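Local atomic coordinates of class II aldolase/adducin domain protein (Pseudomonas syringae pv. phaseolicola 1448A, PDB entry 3OCR), a protein that is of unknown specific function but belongs to the class II aldolase/adducin superfamily, which spans metal-dependent lyases and the actin-binding adducins. Residues A40-A45 with T56-R61; W50-Y55 with H127-D132; S198-I203 with R255-L260. One frame throughout, in Å; residues are numbered along the deposited sequence. Where two conformers were deposited one is given.

Contact 1 (A40-A45 with T56-R61); sequences AAYRLA and THFSAR
Tyr42 and Phe58 share one first torsion, CG anti to the carbonyl carbon and beside the backbone N (chi1 -81° and -62°), and since they start from facing backbones their side chains run alongside each other in opposite directions. The phenol thus reaches the strand's main chain, while the phenyl ring reaches back to the helix. Tyr42 OH accepts the N-H of Phe58, OH to N 2.9 Å, at a moderately bent 152°. The two rings meet obliquely, their centroids 5.1 Å apart. Over the tyrosine face lie Phe58 CB, 4.1 Å from the Tyr42 centroid in a CH-pi contact, and the near ring carbon Phe58 CD2. The far edge of the phenyl ring is wedged against the helix, with Phe58 CE2 3.6 Å from Ala45 CB and equally close to Ala41 O, an oxygen already used by Ala45 N within the helix. Phe78 meets both rings edge-to-face, and Leu206 of helix 199-219 also packs on Phe58. The contact is a helix-on-sheet layer of the alpha/beta fold, residues 40-45 of helix 29-47 running nearly antiparallel to strand 58-61 with local axes 9.7 Å apart. A second amide, Asn72 N just past the neighbouring strand 68-71, also bonds Tyr42 OH, so the one polar tip that the helix buries here is gripped by two backbone nitrogens, tying it to strand 58-61 and the end of its neighbour.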
loop_
_atom_site.group_PDB
_atom_site.type_symbol
_atom_site.label_atom_id
_atom_site.label_comp_id
_atom_site.label_asym_id
_atom_site.label_seq_id
_atom_site.Cartn_x
_atom_site.Cartn_y
_atom_site.Cartn_z
ATOM N N ALA A 40 -15.398 -9.431 -17.454
ATOM C CA ALA A 40 -14.251 -9.937 -16.722
ATOM C C ALA A 40 -13.176 -8.873 -16.656
ATOM O O ALA A 40 -12.516 -8.729 -15.629
ATOM C CB ALA A 40 -13.697 -11.177 -17.388
ATOM N N ALA A 41 -12.999 -8.130 -17.741
ATOM C CA ALA A 41 -11.969 -7.067 -17.770
ATOM C C ALA A 41 -12.301 -5.965 -16.746
ATOM O O ALA A 41 -11.428 -5.542 -15.982
ATOM C CB ALA A 41 -11.843 -6.504 -19.132
ATOM N N TYR A 42 -13.573 -5.556 -16.680
ATOM C CA TYR A 42 -14.016 -4.609 -15.641
ATOM C C TYR A 42 -13.766 -5.085 -14.203
ATOM O O TYR A 42 -13.192 -4.350 -13.409
ATOM C CB TYR A 42 -15.486 -4.231 -15.833
ATOM C CG TYR A 42 -15.750 -3.156 -16.863
ATOM C CD1 TYR A 42 -15.640 -1.802 -16.515
ATOM C CD2 TYR A 42 -16.156 -3.488 -18.184
ATOM C CE1 TYR A 42 -15.921 -0.805 -17.415
ATOM C CE2 TYR A 42 -16.443 -2.486 -19.105
ATOM C CZ TYR A 42 -16.302 -1.141 -18.711
ATOM O OH TYR A 42 -16.560 -0.119 -19.568
ATOM N N ARG A 43 -14.218 -6.297 -13.869
ATOM C CA ARG A 43 -13.952 -6.913 -12.576
ATOM C C ARG A 43 -12.494 -7.157 -12.222
ATOM O O ARG A 43 -12.123 -7.080 -11.048
ATOM C CB ARG A 43 -14.691 -8.263 -12.475
ATOM C CG ARG A 43 -16.168 -8.142 -12.755
ATOM C CD ARG A 43 -16.930 -7.727 -11.513
ATOM N NE ARG A 43 -18.368 -7.899 -11.697
ATOM C CZ ARG A 43 -19.168 -8.587 -10.888
ATOM N NH1 ARG A 43 -18.706 -9.163 -9.790
ATOM N NH2 ARG A 43 -20.452 -8.658 -11.169
ATOM N N LEU A 44 -11.682 -7.506 -13.214
ATOM C CA LEU A 44 -10.237 -7.679 -13.004
ATOM C C LEU A 44 -9.573 -6.352 -12.627
ATOM O O LEU A 44 -8.693 -6.305 -11.748
ATOM C CB LEU A 44 -9.557 -8.238 -14.269
ATOM C CG LEU A 44 -9.777 -9.725 -14.515
ATOM C CD1 LEU A 44 -9.431 -10.097 -15.962
ATOM C CD2 LEU A 44 -8.938 -10.545 -13.532
ATOM N N ALA A 45 -10.024 -5.290 -13.285
ATOM C CA ALA A 45 -9.481 -3.938 -13.046
ATOM C C ALA A 45 -9.840 -3.509 -11.623
ATOM O O ALA A 45 -9.057 -2.837 -10.949
ATOM C CB ALA A 45 -10.041 -2.940 -14.067
ATOM N N THR A 56 -13.758 6.618 -15.970
ATOM C CA THR A 56 -13.037 5.693 -16.870
ATOM C C THR A 56 -13.843 4.467 -17.329
ATOM O O THR A 56 -14.776 4.023 -16.675
ATOM C CB THR A 56 -11.611 5.291 -16.370
ATOM O OG1 THR A 56 -11.668 4.127 -15.532
ATOM C CG2 THR A 56 -10.921 6.465 -15.664
ATOM N N HIS A 57 -13.446 3.937 -18.481
ATOM C CA HIS A 57 -14.259 3.017 -19.239
ATOM C C HIS A 57 -13.425 2.083 -20.083
ATOM O O HIS A 57 -12.331 2.451 -20.542
ATOM C CB HIS A 57 -15.172 3.809 -20.165
ATOM C CG HIS A 57 -16.027 4.807 -19.449
ATOM N ND1 HIS A 57 -17.171 4.448 -18.771
ATOM C CD2 HIS A 57 -15.889 6.144 -19.277
ATOM C CE1 HIS A 57 -17.702 5.521 -18.215
ATOM N NE2 HIS A 57 -16.945 6.562 -18.505
ATOM N N PHE A 58 -13.945 0.876 -20.267
ATOM C CA PHE A 58 -13.389 -0.093 -21.221
ATOM C C PHE A 58 -14.428 -0.346 -22.303
ATOM O O PHE A 58 -15.579 -0.638 -21.982
ATOM C CB PHE A 58 -13.087 -1.424 -20.529
ATOM C CG PHE A 58 -12.059 -1.351 -19.438
ATOM C CD1 PHE A 58 -11.200 -0.263 -19.320
ATOM C CD2 PHE A 58 -11.900 -2.424 -18.565
ATOM C CE1 PHE A 58 -10.251 -0.222 -18.322
ATOM C CE2 PHE A 58 -10.932 -2.387 -17.562
ATOM C CZ PHE A 58 -10.098 -1.276 -17.459
ATOM N N SER A 59 -14.035 -0.298 -23.575
ATOM C CA SER A 59 -14.990 -0.615 -24.659
ATOM C C SER A 59 -14.496 -1.799 -25.494
ATOM O O SER A 59 -13.283 -2.031 -25.580
ATOM C CB SER A 59 -15.223 0.605 -25.558
ATOM O OG SER A 59 -14.012 1.019 -26.155
ATOM N N ALA A 60 -15.439 -2.539 -26.085
ATOM C CA ALA A 60 -15.151 -3.604 -27.049
ATOM C C ALA A 60 -16.118 -3.542 -28.226
ATOM O O ALA A 60 -17.310 -3.294 -28.037
ATOM C CB ALA A 60 -15.275 -4.978 -26.375
ATOM N N ARG A 61 -15.617 -3.813 -29.426
ATOM C CA ARG A 61 -16.479 -3.972 -30.570
ATOM C C ARG A 61 -17.268 -5.287 -30.486
ATOM O O ARG A 61 -16.719 -6.331 -30.132
ATOM C CB ARG A 61 -15.703 -3.909 -31.881
ATOM C CG ARG A 61 -16.691 -3.812 -33.087
ATOM C CD ARG A 61 -15.992 -3.888 -34.379
ATOM N NE ARG A 61 -16.835 -3.533 -35.538
ATOM C CZ ARG A 61 -17.659 -4.365 -36.179
ATOM N NH1 ARG A 61 -17.844 -5.612 -35.762
ATOM N NH2 ARG A 61 -18.331 -3.935 -37.242
#

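Contact 2 (W50-Y55 with H127-D132); sequences WTDHIY and HTHTRD
A single carboxylate oxygen, Asp52 OD2, is shared by histidines of two subunits: His129 of its own chain and His149 of the second subunit both bond to it. Asp52 extends its CG anti to the backbone N (chi1 171°), and His129 turns its ring so that ND1 donates to OD2 over 3.0 Å at a nearly straight 165°. The oxygen lies in the imidazole plane and accepts the N-H on its anti lone pair, although carboxylate and ring planes are well twisted, 46° apart. Such a bond would be expected to make the far nitrogen, NE2, more electron-rich. That matters because His127 and His129 form the His-X-His sequence that supplies metal ligands in the metal-dependent class II aldolases; here His127 NE2 and His129 NE2 stand 2.9 Å apart, with His190 against both rings, consistent with a related site. Asp52 also opens a type II' turn, its O accepting Tyr55 N at 2.9 Å. Next to the side-chain bond, one water joins the main chains, donating to Trp50 O and accepting from His129 N. The remaining contacts are made by methyl groups. Thr130, the N-cap of helix 131-137, accepts Gly133 N with OG1, which also bonds Glu210; this sets its methyl CG2 alongside Trp50, 3.6 Å from CA, while Thr128 CG2 comes within 3.8 Å of Trp50 O.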
loop_
_atom_site.group_PDB
_atom_site.type_symbol
_atom_site.label_atom_id
_atom_site.label_comp_id
_atom_site.label_asym_id
_atom_site.label_seq_id
_atom_site.Cartn_x
_atom_site.Cartn_y
_atom_site.Cartn_z
ATOM N N TRP A 50 -7.388 -0.863 -10.531
ATOM C CA TRP A 50 -7.075 0.085 -11.603
ATOM C C TRP A 50 -8.214 1.086 -11.811
ATOM O O TRP A 50 -8.394 1.590 -12.908
ATOM C CB TRP A 50 -6.784 -0.630 -12.935
ATOM C CG TRP A 50 -5.665 -1.647 -12.913
ATOM C CD1 TRP A 50 -4.571 -1.650 -12.102
ATOM C CD2 TRP A 50 -5.536 -2.790 -13.766
ATOM N NE1 TRP A 50 -3.766 -2.729 -12.388
ATOM C CE2 TRP A 50 -4.333 -3.448 -13.405
ATOM C CE3 TRP A 50 -6.317 -3.326 -14.798
ATOM C CZ2 TRP A 50 -3.897 -4.626 -14.034
ATOM C CZ3 TRP A 50 -5.890 -4.497 -15.425
ATOM C CH2 TRP A 50 -4.685 -5.134 -15.040
ATOM N N THR A 51 -8.991 1.349 -10.767
ATOM C CA THR A 51 -10.264 2.058 -10.925
ATOM C C THR A 51 -10.192 3.469 -10.371
ATOM O O THR A 51 -9.358 3.764 -9.531
ATOM C CB THR A 51 -11.413 1.373 -10.170
ATOM O OG1 THR A 51 -11.065 1.268 -8.783
ATOM C CG2 THR A 51 -11.716 0.013 -10.736
ATOM N N ASP A 52 -11.115 4.307 -10.832
ATOM C CA ASP A 52 -11.271 5.658 -10.343
ATOM C C ASP A 52 -12.786 5.839 -10.135
ATOM O O ASP A 52 -13.473 6.564 -10.866
ATOM C CB ASP A 52 -10.622 6.641 -11.351
ATOM C CG ASP A 52 -10.920 8.092 -11.055
ATOM O OD1 ASP A 52 -11.125 8.438 -9.877
ATOM O OD2 ASP A 52 -10.931 8.895 -12.015
ATOM N N HIS A 53 -13.297 5.120 -9.128
ATOM C CA HIS A 53 -14.713 5.153 -8.760
ATOM C C HIS A 53 -15.558 4.849 -9.996
ATOM O O HIS A 53 -15.377 3.812 -10.622
ATOM C CB HIS A 53 -15.086 6.500 -8.114
ATOM C CG HIS A 53 -16.393 6.481 -7.374
ATOM N ND1 HIS A 53 -16.723 5.497 -6.459
ATOM C CD2 HIS A 53 -17.448 7.332 -7.405
ATOM C CE1 HIS A 53 -17.929 5.738 -5.977
ATOM N NE2 HIS A 53 -18.389 6.848 -6.527
ATOM N N ILE A 54 -16.445 5.759 -10.378
ATOM C CA ILE A 54 -17.330 5.498 -11.510
ATOM C C ILE A 54 -16.843 6.080 -12.832
ATOM O O ILE A 54 -17.594 6.098 -13.810
ATOM C CB ILE A 54 -18.777 5.973 -11.241
ATOM C CG1 ILE A 54 -18.789 7.413 -10.735
ATOM C CG2 ILE A 54 -19.467 5.033 -10.259
ATOM C CD1 ILE A 54 -20.114 8.120 -10.901
ATOM N N TYR A 55 -15.617 6.585 -12.852
ATOM C CA TYR A 55 -15.103 7.245 -14.026
ATOM C C TYR A 55 -14.174 6.264 -14.766
ATOM O O TYR A 55 -13.868 5.183 -14.256
ATOM C CB TYR A 55 -14.439 8.556 -13.614
ATOM C CG TYR A 55 -15.330 9.322 -12.645
ATOM C CD1 TYR A 55 -16.483 9.972 -13.100
ATOM C CD2 TYR A 55 -15.055 9.351 -11.272
ATOM C CE1 TYR A 55 -17.327 10.648 -12.224
ATOM C CE2 TYR A 55 -15.890 10.030 -10.379
ATOM C CZ TYR A 55 -17.036 10.675 -10.866
ATOM O OH TYR A 55 -17.891 11.351 -10.025
ATOM N N HIS A 127 -9.130 2.575 -20.942
ATOM C CA HIS A 127 -8.535 3.787 -20.433
ATOM C C HIS A 127 -8.554 3.770 -18.910
ATOM O O HIS A 127 -9.587 3.465 -18.325
ATOM C CB HIS A 127 -9.279 5.011 -20.983
ATOM C CG HIS A 127 -8.896 6.279 -20.302
ATOM N ND1 HIS A 127 -7.589 6.716 -20.227
ATOM C CD2 HIS A 127 -9.639 7.184 -19.623
ATOM C CE1 HIS A 127 -7.549 7.850 -19.553
ATOM N NE2 HIS A 127 -8.778 8.157 -19.177
ATOM N N THR A 128 -7.426 4.057 -18.260
ATOM C CA THR A 128 -7.407 4.061 -16.772
ATOM C C THR A 128 -6.831 5.332 -16.166
ATOM O O THR A 128 -6.060 6.077 -16.822
ATOM C CB THR A 128 -6.642 2.845 -16.141
ATOM O OG1 THR A 128 -5.300 2.851 -16.600
ATOM C CG2 THR A 128 -7.280 1.477 -16.492
ATOM N N HIS A 129 -7.220 5.563 -14.901
ATOM C CA HIS A 129 -6.718 6.670 -14.097
ATOM C C HIS A 129 -6.150 6.134 -12.799
ATOM O O HIS A 129 -6.748 6.329 -11.742
ATOM C CB HIS A 129 -7.844 7.619 -13.703
ATOM C CG HIS A 129 -8.381 8.459 -14.815
ATOM N ND1 HIS A 129 -9.537 9.198 -14.670
ATOM C CD2 HIS A 129 -7.931 8.701 -16.068
ATOM C CE1 HIS A 129 -9.785 9.847 -15.794
ATOM N NE2 HIS A 129 -8.827 9.561 -16.658
ATOM N N THR A 130 -5.019 5.454 -12.851
ATOM C CA THR A 130 -4.418 4.887 -11.655
ATOM C C THR A 130 -3.404 5.854 -11.101
ATOM O O THR A 130 -2.893 6.698 -11.841
ATOM C CB THR A 130 -3.654 3.556 -11.979
ATOM O OG1 THR A 130 -2.566 3.829 -12.896
ATOM C CG2 THR A 130 -4.609 2.519 -12.555
ATOM N N ARG A 131 -3.101 5.726 -9.806
ATOM C CA ARG A 131 -2.073 6.528 -9.153
ATOM C C ARG A 131 -0.762 6.582 -9.944
ATOM O O ARG A 131 -0.248 7.664 -10.251
ATOM C CB ARG A 131 -1.825 5.977 -7.742
ATOM C CG ARG A 131 -0.711 6.635 -6.964
ATOM C CD ARG A 131 -0.272 5.739 -5.797
ATOM N NE ARG A 131 0.238 4.455 -6.277
ATOM C CZ ARG A 131 -0.173 3.262 -5.854
ATOM N NH1 ARG A 131 -1.106 3.169 -4.912
ATOM N NH2 ARG A 131 0.364 2.159 -6.372
ATOM N N ASP A 132 -0.204 5.417 -10.265
ATOM C CA ASP A 132 1.127 5.398 -10.886
ATOM C C ASP A 132 1.122 5.634 -12.407
ATOM O O ASP A 132 2.068 6.235 -12.954
ATOM C CB ASP A 132 1.887 4.126 -10.504
ATOM C CG ASP A 132 2.174 4.044 -9.002
ATOM O OD1 ASP A 132 2.126 5.081 -8.292
ATOM O OD2 ASP A 132 2.404 2.918 -8.523
HETATM O O HOH W 1 -9.320 3.974 -13.929
#

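Contact 3 (S198-I203 with R255-L260); sequences SVEHAI and RHWNAL
His256 O is gripped twice, by the helical amide Leu260 N at a long 3.3 Å and by His53 NE2 of a third subunit, so the helix carrying it faces both a neighbour and its own chain. Within the chain this is a right-angled helix-helix packing: the local axes of 199-203 and 255-260 cross at 90° and pass 9.6 Å apart. Ser198 N-caps the first helix, OG accepting from His201 N at 2.9 Å. Between the helices lies the indole of Trp257, thrown across with CG anti to the backbone N. Glu200 bends at chi2 so that its aliphatic CG settles over the indole face, 3.5 Å from the centroid of the five-membered ring and 13° off its normal, a tight CH-pi contact made by the carbon next to the carboxylate carbon. At the six-membered end, Val199 CG1 approaches CH2 obliquely, while Ile203 meets the ring edge, its CG1 3.9 Å from Trp257 CZ3. Ala41 of helix 29-47 packs on both of these aliphatic residues. From the same ring edge the other branch of the isoleucine crosses to the next helical turn, Ile203 CG2 touching Leu260 CD1 at 3.8 Å.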
loop_
_atom_site.group_PDB
_atom_site.type_symbol
_atom_site.label_atom_id
_atom_site.label_comp_id
_atom_site.label_asym_id
_atom_site.label_seq_id
_atom_site.Cartn_x
_atom_site.Cartn_y
_atom_site.Cartn_z
ATOM N N SER A 198 -8.160 -7.779 -29.261
ATOM C CA SER A 198 -9.166 -8.476 -28.461
ATOM C C SER A 198 -9.123 -7.824 -27.089
ATOM O O SER A 198 -8.189 -7.076 -26.790
ATOM C CB SER A 198 -8.803 -9.958 -28.342
ATOM O OG SER A 198 -7.576 -10.118 -27.643
ATOM N N VAL A 199 -10.125 -8.104 -26.264
ATOM C CA VAL A 199 -10.132 -7.689 -24.860
ATOM C C VAL A 199 -8.894 -8.268 -24.141
ATOM O O VAL A 199 -8.219 -7.574 -23.385
ATOM C CB VAL A 199 -11.448 -8.146 -24.150
ATOM C CG1 VAL A 199 -11.348 -7.974 -22.630
ATOM C CG2 VAL A 199 -12.659 -7.381 -24.711
ATOM N N GLU A 200 -8.572 -9.520 -24.440
ATOM C CA GLU A 200 -7.439 -10.213 -23.810
ATOM C C GLU A 200 -6.117 -9.499 -24.131
ATOM O O GLU A 200 -5.286 -9.267 -23.251
ATOM C CB GLU A 200 -7.370 -11.662 -24.263
ATOM C CG GLU A 200 -8.679 -12.475 -24.046
ATOM C CD GLU A 200 -9.567 -12.545 -25.282
ATOM O OE1 GLU A 200 -10.074 -11.499 -25.738
ATOM O OE2 GLU A 200 -9.783 -13.666 -25.779
ATOM N N HIS A 201 -5.929 -9.175 -25.399
ATOM C CA HIS A 201 -4.706 -8.481 -25.822
ATOM C C HIS A 201 -4.565 -7.090 -25.153
ATOM O O HIS A 201 -3.476 -6.726 -24.670
ATOM C CB HIS A 201 -4.682 -8.394 -27.359
ATOM C CG HIS A 201 -3.503 -7.642 -27.901
ATOM N ND1 HIS A 201 -3.572 -6.887 -29.052
ATOM C CD2 HIS A 201 -2.233 -7.518 -27.444
ATOM C CE1 HIS A 201 -2.390 -6.328 -29.281
ATOM N NE2 HIS A 201 -1.563 -6.690 -28.312
ATOM N N ALA A 202 -5.658 -6.315 -25.147
ATOM C CA ALA A 202 -5.693 -4.998 -24.524
ATOM C C ALA A 202 -5.389 -5.075 -23.032
ATOM O O ALA A 202 -4.633 -4.272 -22.496
ATOM C CB ALA A 202 -7.064 -4.293 -24.786
ATOM N N ILE A 203 -5.980 -6.060 -22.369
ATOM C CA ILE A 203 -5.777 -6.224 -20.953
ATOM C C ILE A 203 -4.348 -6.654 -20.622
ATOM O O ILE A 203 -3.813 -6.240 -19.578
ATOM C CB ILE A 203 -6.801 -7.264 -20.372
ATOM C CG1 ILE A 203 -8.159 -6.592 -20.140
ATOM C CG2 ILE A 203 -6.265 -7.868 -19.097
ATOM C CD1 ILE A 203 -8.220 -5.506 -19.016
ATOM N N ARG A 255 -2.665 -17.379 -22.481
ATOM C CA ARG A 255 -2.158 -17.922 -21.219
ATOM C C ARG A 255 -2.294 -16.910 -20.066
ATOM O O ARG A 255 -2.755 -17.249 -18.970
ATOM C CB ARG A 255 -0.697 -18.357 -21.401
ATOM C CG ARG A 255 -0.065 -19.052 -20.219
ATOM C CD ARG A 255 1.388 -19.471 -20.507
ATOM N NE ARG A 255 1.451 -20.356 -21.662
ATOM C CZ ARG A 255 1.977 -20.016 -22.836
ATOM N NH1 ARG A 255 2.541 -18.822 -23.008
ATOM N NH2 ARG A 255 1.968 -20.886 -23.831
ATOM N N HIS A 256 -1.854 -15.677 -20.323
ATOM C CA HIS A 256 -1.943 -14.576 -19.369
ATOM C C HIS A 256 -3.398 -14.340 -18.978
ATOM O O HIS A 256 -3.708 -14.161 -17.808
ATOM C CB HIS A 256 -1.360 -13.311 -20.022
ATOM C CG HIS A 256 -1.273 -12.125 -19.119
ATOM N ND1 HIS A 256 -0.070 -11.631 -18.656
ATOM C CD2 HIS A 256 -2.226 -11.286 -18.650
ATOM C CE1 HIS A 256 -0.293 -10.563 -17.909
ATOM N NE2 HIS A 256 -1.592 -10.326 -17.897
ATOM N N TRP A 257 -4.277 -14.327 -19.969
ATOM C CA TRP A 257 -5.681 -14.038 -19.744
ATOM C C TRP A 257 -6.347 -15.165 -18.942
ATOM O O TRP A 257 -7.139 -14.894 -18.032
ATOM C CB TRP A 257 -6.413 -13.880 -21.074
ATOM C CG TRP A 257 -7.913 -13.775 -20.929
ATOM C CD1 TRP A 257 -8.851 -14.776 -21.096
ATOM C CD2 TRP A 257 -8.646 -12.585 -20.603
ATOM N NE1 TRP A 257 -10.117 -14.262 -20.896
ATOM C CE2 TRP A 257 -10.016 -12.930 -20.576
ATOM C CE3 TRP A 257 -8.268 -11.266 -20.320
ATOM C CZ2 TRP A 257 -11.023 -11.989 -20.290
ATOM C CZ3 TRP A 257 -9.259 -10.331 -20.022
ATOM C CH2 TRP A 257 -10.622 -10.699 -20.009
ATOM N N ASN A 258 -6.039 -16.409 -19.293
ATOM C CA ASN A 258 -6.691 -17.580 -18.653
ATOM C C ASN A 258 -6.384 -17.656 -17.148
ATOM O O ASN A 258 -7.197 -18.158 -16.362
ATOM C CB ASN A 258 -6.236 -18.884 -19.318
ATOM C CG ASN A 258 -6.820 -19.085 -20.703
ATOM O OD1 ASN A 258 -7.763 -18.410 -21.104
ATOM N ND2 ASN A 258 -6.273 -20.046 -21.433
ATOM N N ALA A 259 -5.198 -17.196 -16.765
ATOM C CA ALA A 259 -4.800 -17.134 -15.352
ATOM C C ALA A 259 -5.541 -16.004 -14.639
ATOM O O ALA A 259 -6.026 -16.185 -13.532
ATOM C CB ALA A 259 -3.276 -16.972 -15.196
ATOM N N LEU A 260 -5.631 -14.841 -15.270
ATOM C CA LEU A 260 -6.462 -13.752 -14.734
ATOM C C LEU A 260 -7.890 -14.236 -14.461
ATOM O O LEU A 260 -8.444 -13.953 -13.404
ATOM C CB LEU A 260 -6.474 -12.548 -15.671
ATOM C CG LEU A 260 -5.154 -11.764 -15.707
ATOM C CD1 LEU A 260 -5.257 -10.567 -16.641
ATOM C CD2 LEU A 260 -4.699 -11.289 -14.323
#

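Overall arrangement
Contacts 1 and 2 interlock along the chain, their centres about 11 Å apart: Ala45 O and Trp50 N, 2.6 Å apart, probably bond where the helix gives way to the loop, and His57 O to His127 N, 3.2 Å, probably links the neighbouring strands. Contact 3 adjoins contact 1 through Ala41, whose CB faces Phe58 and lies 3.8 Å from Val199 CG1; the centres are about 12 Å apart. Contacts 2 and 3 do not touch within a chain, their centres about 19 Å apart. The tetramer joins them instead, His256 of one subunit bonding Tyr55 and His53 of another. Contact 2 holds histidines that probably correspond to metal ligands of related aldolases; contact 3 is helix packing.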